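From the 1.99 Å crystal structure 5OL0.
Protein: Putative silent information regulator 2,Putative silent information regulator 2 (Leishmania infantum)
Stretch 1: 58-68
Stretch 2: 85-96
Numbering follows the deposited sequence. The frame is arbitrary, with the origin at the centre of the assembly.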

# COMPACT_ATOMS: atom_id res chain seq x y z
N THR A 58 -20.09 5.66 -6.44
CA THR A 58 -19.70 4.24 -6.42
C THR A 58 -20.80 3.32 -5.84
O THR A 58 -21.69 3.74 -5.06
N GLY A 59 -20.73 2.05 -6.25
CA GLY A 59 -21.55 1.01 -5.70
C GLY A 59 -21.11 0.77 -4.28
O GLY A 59 -21.94 0.60 -3.41
N ILE A 60 -19.80 0.79 -4.05
CA ILE A 60 -19.29 0.57 -2.71
C ILE A 60 -19.89 1.58 -1.68
O ILE A 60 -20.34 1.15 -0.61
N TYR A 61 -19.95 2.87 -2.02
CA TYR A 61 -20.53 3.91 -1.11
C TYR A 61 -22.06 3.70 -0.81
O TYR A 61 -22.53 3.83 0.37
N ALA A 62 -22.80 3.37 -1.87
CA ALA A 62 -24.26 3.11 -1.80
C ALA A 62 -24.60 2.07 -0.73
O ALA A 62 -25.46 2.29 0.12
N ASN A 63 -23.88 0.96 -0.79
CA ASN A 63 -23.93 -0.10 0.22
C ASN A 63 -23.74 0.44 1.66
O ASN A 63 -24.65 0.31 2.48
N LEU A 64 -22.57 1.05 1.94
CA LEU A 64 -22.18 1.53 3.29
C LEU A 64 -23.27 2.35 3.99
O LEU A 64 -23.42 2.30 5.22
N GLY A 65 -24.00 3.14 3.19
CA GLY A 65 -25.12 3.94 3.65
C GLY A 65 -26.09 3.22 4.55
O GLY A 65 -26.24 3.61 5.71
N LYS A 66 -26.73 2.15 4.06
CA LYS A 66 -27.77 1.47 4.87
C LYS A 66 -27.27 1.09 6.26
O LYS A 66 -28.02 1.19 7.24
N TYR A 67 -26.00 0.70 6.34
CA TYR A 67 -25.41 0.26 7.61
C TYR A 67 -25.06 1.37 8.60
O TYR A 67 -25.11 1.15 9.81
N ASN A 68 -24.79 2.58 8.10
CA ASN A 68 -24.50 3.77 8.93
C ASN A 68 -23.29 3.68 9.85
O ASN A 68 -23.44 3.59 11.05
N PRO A 85 -21.06 -10.20 10.06
CA PRO A 85 -20.17 -10.52 8.93
C PRO A 85 -20.77 -10.17 7.55
O PRO A 85 -20.05 -9.75 6.64
N GLU A 86 -22.09 -10.19 7.44
CA GLU A 86 -22.76 -9.78 6.23
C GLU A 86 -22.25 -8.43 5.76
O GLU A 86 -22.19 -8.20 4.57
N ILE A 87 -21.82 -7.55 6.67
CA ILE A 87 -21.38 -6.21 6.26
C ILE A 87 -20.05 -6.27 5.49
O ILE A 87 -19.92 -5.72 4.40
N PHE A 88 -19.04 -6.91 6.06
CA PHE A 88 -17.78 -6.96 5.30
C PHE A 88 -17.99 -7.84 4.05
O PHE A 88 -17.50 -7.50 3.01
N TYR A 89 -18.72 -8.94 4.15
CA TYR A 89 -18.89 -9.80 2.98
C TYR A 89 -19.58 -9.08 1.85
O TYR A 89 -19.31 -9.34 0.69
N SER A 90 -20.51 -8.17 2.20
CA SER A 90 -21.18 -7.35 1.23
C SER A 90 -20.22 -6.38 0.57
O SER A 90 -20.29 -6.17 -0.64
N ILE A 91 -19.30 -5.80 1.33
CA ILE A 91 -18.26 -4.98 0.73
C ILE A 91 -17.27 -5.81 -0.09
O ILE A 91 -16.88 -5.37 -1.19
N ALA A 92 -16.93 -7.02 0.36
CA ALA A 92 -15.96 -7.83 -0.35
C ALA A 92 -16.46 -8.18 -1.76
O ALA A 92 -15.70 -8.22 -2.70
N ARG A 93 -17.74 -8.47 -1.87
CA ARG A 93 -18.37 -8.78 -3.14
C ARG A 93 -18.27 -7.65 -4.18
O ARG A 93 -18.27 -7.93 -5.38
N GLU A 94 -18.27 -6.41 -3.72
CA GLU A 94 -18.21 -5.24 -4.59
C GLU A 94 -16.83 -4.70 -4.95
O GLU A 94 -16.67 -4.10 -5.99
N LEU A 95 -15.82 -4.95 -4.13
CA LEU A 95 -14.50 -4.39 -4.37
C LEU A 95 -13.72 -5.10 -5.45
O LEU A 95 -12.84 -4.49 -6.00
N ASN A 96 -14.01 -6.39 -5.69
CA ASN A 96 -13.38 -7.16 -6.77
C ASN A 96 -11.87 -7.30 -6.62
O ASN A 96 -11.15 -7.21 -7.58

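Two nearly antiparallel helices, 59-67 and 85-95, pack side by side through a small contact in which apolar side chains pack beside one buried asparagine that hydrogen-bonds to the other helix. The helix directions differ by 169°, and the axes come within 9.7 Å. Together the two stretches bury 470 Å². The antiparallel run sets Ile-60 near Glu-94 and Tyr-67 near Ile-87.

Asn-63 is the polar centre. Its CA-to-CB bond points toward the second helix, and chi1 is t. Asn-63 ND2 donates two hydrogen bonds: to Ser-90 OG at 2.6 Å and to Glu-94 OE1 at 2.9 Å. Both N-H...acceptor angles are 158°, so both bonds are well directed. Ser-90 (chi1 t) and Glu-94 (chi1 m, chi2 t) also point toward the first helix. They lie one helical turn apart, which lets a single amide reach both. Glu-94 OE1 also lies 3.5 Å from Gly-59 O.

Apolar contacts continue the interface. Ile-60 leaves its backbone sideways, but its t, p rotamer brings the end closer to the second helix. Ile-60 CD1 sits 3.6 Å from Ile-91 CG2 and 4.0 Å from Leu-95 CG. Leu-64 also starts sideways, with chi1 off the wells at -93°. Leu-64 CD1 meets Ile-91 CG1 at 3.5 Å. Ile-91 (chi1 m) thus touches residues from successive turns of the first helix.

Tyr-67 closes the contact near the end of the first helix. It points toward the second helix with chi1 m. Ile-87 (m, t) covers one face of its ring. The Ile-87 CG1 atom lies 3.5 Å from the Tyr-67 ring centroid, 10° off the normal, a CH-pi contact. Tyr-67 OH passes 4.3 Å from Glu-86 CG, a loose contact.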

# COMPACT_ATOMS: atom_id res chain seq x y z
CB THR A 58 -18.35 3.94 -5.68
OG1 THR A 58 -18.42 4.29 -4.28
CG2 THR A 58 -17.17 4.67 -6.35
CB ILE A 60 -17.72 0.48 -2.67
CG1 ILE A 60 -17.25 -0.03 -1.32
CG2 ILE A 60 -17.04 1.80 -2.96
CD1 ILE A 60 -17.56 -1.49 -1.12
CB TYR A 61 -20.27 5.26 -1.74
CG TYR A 61 -20.83 6.44 -1.01
CD1 TYR A 61 -22.16 6.87 -1.20
CD2 TYR A 61 -20.01 7.19 -0.16
CE1 TYR A 61 -22.65 8.00 -0.56
CE2 TYR A 61 -20.48 8.30 0.49
CZ TYR A 61 -21.80 8.71 0.29
OH TYR A 61 -22.24 9.82 0.96
CB ALA A 62 -24.78 2.63 -3.16
CB ASN A 63 -22.86 -1.14 -0.14
CG ASN A 63 -23.00 -2.45 0.61
OD1 ASN A 63 -23.69 -2.55 1.63
ND2 ASN A 63 -22.34 -3.47 0.09
CB LEU A 64 -20.89 2.38 3.23
CG LEU A 64 -19.47 1.78 3.43
CD1 LEU A 64 -19.41 0.36 2.91
CD2 LEU A 64 -18.37 2.64 2.80
CB LYS A 66 -28.37 0.25 4.17
CG LYS A 66 -27.56 -1.04 4.25
CD LYS A 66 -28.16 -2.17 3.42
CE LYS A 66 -28.26 -1.83 1.94
NZ LYS A 66 -27.03 -1.19 1.39
CB TYR A 67 -24.21 -0.65 7.33
CG TYR A 67 -24.60 -1.96 6.66
CD1 TYR A 67 -25.49 -2.85 7.28
CD2 TYR A 67 -24.10 -2.31 5.40
CE1 TYR A 67 -25.86 -4.04 6.68
CE2 TYR A 67 -24.45 -3.52 4.80
CZ TYR A 67 -25.34 -4.37 5.44
OH TYR A 67 -25.70 -5.55 4.84
CB ASN A 68 -25.70 4.15 9.81
CG ASN A 68 -26.92 4.59 9.02
OD1 ASN A 68 -27.94 4.91 9.60
ND2 ASN A 68 -26.83 4.59 7.70
CB PRO A 85 -19.85 -12.01 9.12
CG PRO A 85 -20.90 -12.55 10.04
CD PRO A 85 -21.45 -11.40 10.84
CB GLU A 86 -24.30 -9.85 6.36
CG GLU A 86 -24.96 -8.96 7.42
CD GLU A 86 -25.02 -9.56 8.84
OE1 GLU A 86 -24.30 -10.56 9.16
OE2 GLU A 86 -25.80 -9.00 9.66
CB ILE A 87 -21.25 -5.23 7.45
CG1 ILE A 87 -22.63 -4.94 8.05
CG2 ILE A 87 -20.58 -3.91 7.00
CD1 ILE A 87 -22.63 -4.36 9.45
CB PHE A 88 -16.62 -7.44 6.13
CG PHE A 88 -15.47 -7.91 5.29
CD1 PHE A 88 -14.58 -7.00 4.78
CD2 PHE A 88 -15.32 -9.26 5.00
CE1 PHE A 88 -13.53 -7.43 3.99
CE2 PHE A 88 -14.29 -9.71 4.20
CZ PHE A 88 -13.39 -8.79 3.70
CB TYR A 89 -19.64 -11.08 3.33
CG TYR A 89 -18.68 -12.17 3.66
CD1 TYR A 89 -17.90 -12.11 4.82
CD2 TYR A 89 -18.49 -13.22 2.80
CE1 TYR A 89 -16.98 -13.10 5.12
CE2 TYR A 89 -17.58 -14.22 3.09
CZ TYR A 89 -16.84 -14.17 4.25
OH TYR A 89 -15.93 -15.17 4.48
CB SER A 90 -22.34 -6.63 1.88
OG SER A 90 -22.99 -5.82 0.95
CB ILE A 91 -17.55 -4.15 1.82
CG1 ILE A 91 -18.44 -2.96 2.16
CG2 ILE A 91 -16.17 -3.66 1.43
CD1 ILE A 91 -19.39 -3.25 3.29
CB ALA A 92 -15.65 -9.07 0.44
CB ARG A 93 -19.89 -9.00 -2.92
CG ARG A 93 -20.32 -10.40 -2.71
CD ARG A 93 -21.84 -10.52 -2.83
NE ARG A 93 -22.55 -9.98 -1.67
CZ ARG A 93 -22.57 -10.53 -0.44
NH1 ARG A 93 -21.89 -11.65 -0.14
NH2 ARG A 93 -23.24 -9.93 0.55
CB GLU A 94 -19.09 -4.13 -3.99
CG GLU A 94 -20.54 -4.59 -3.88
CD GLU A 94 -21.50 -3.46 -3.63
OE1 GLU A 94 -21.37 -2.79 -2.58
OE2 GLU A 94 -22.38 -3.25 -4.50
CB LEU A 95 -13.69 -4.38 -3.11
CG LEU A 95 -14.10 -3.30 -2.10
CD1 LEU A 95 -13.62 -3.73 -0.74
CD2 LEU A 95 -13.53 -1.94 -2.45
CB ASN A 96 -13.76 -6.53 -8.15
CG ASN A 96 -14.96 -7.18 -8.74
OD1 ASN A 96 -15.12 -8.40 -8.66
ND2 ASN A 96 -15.84 -6.37 -9.34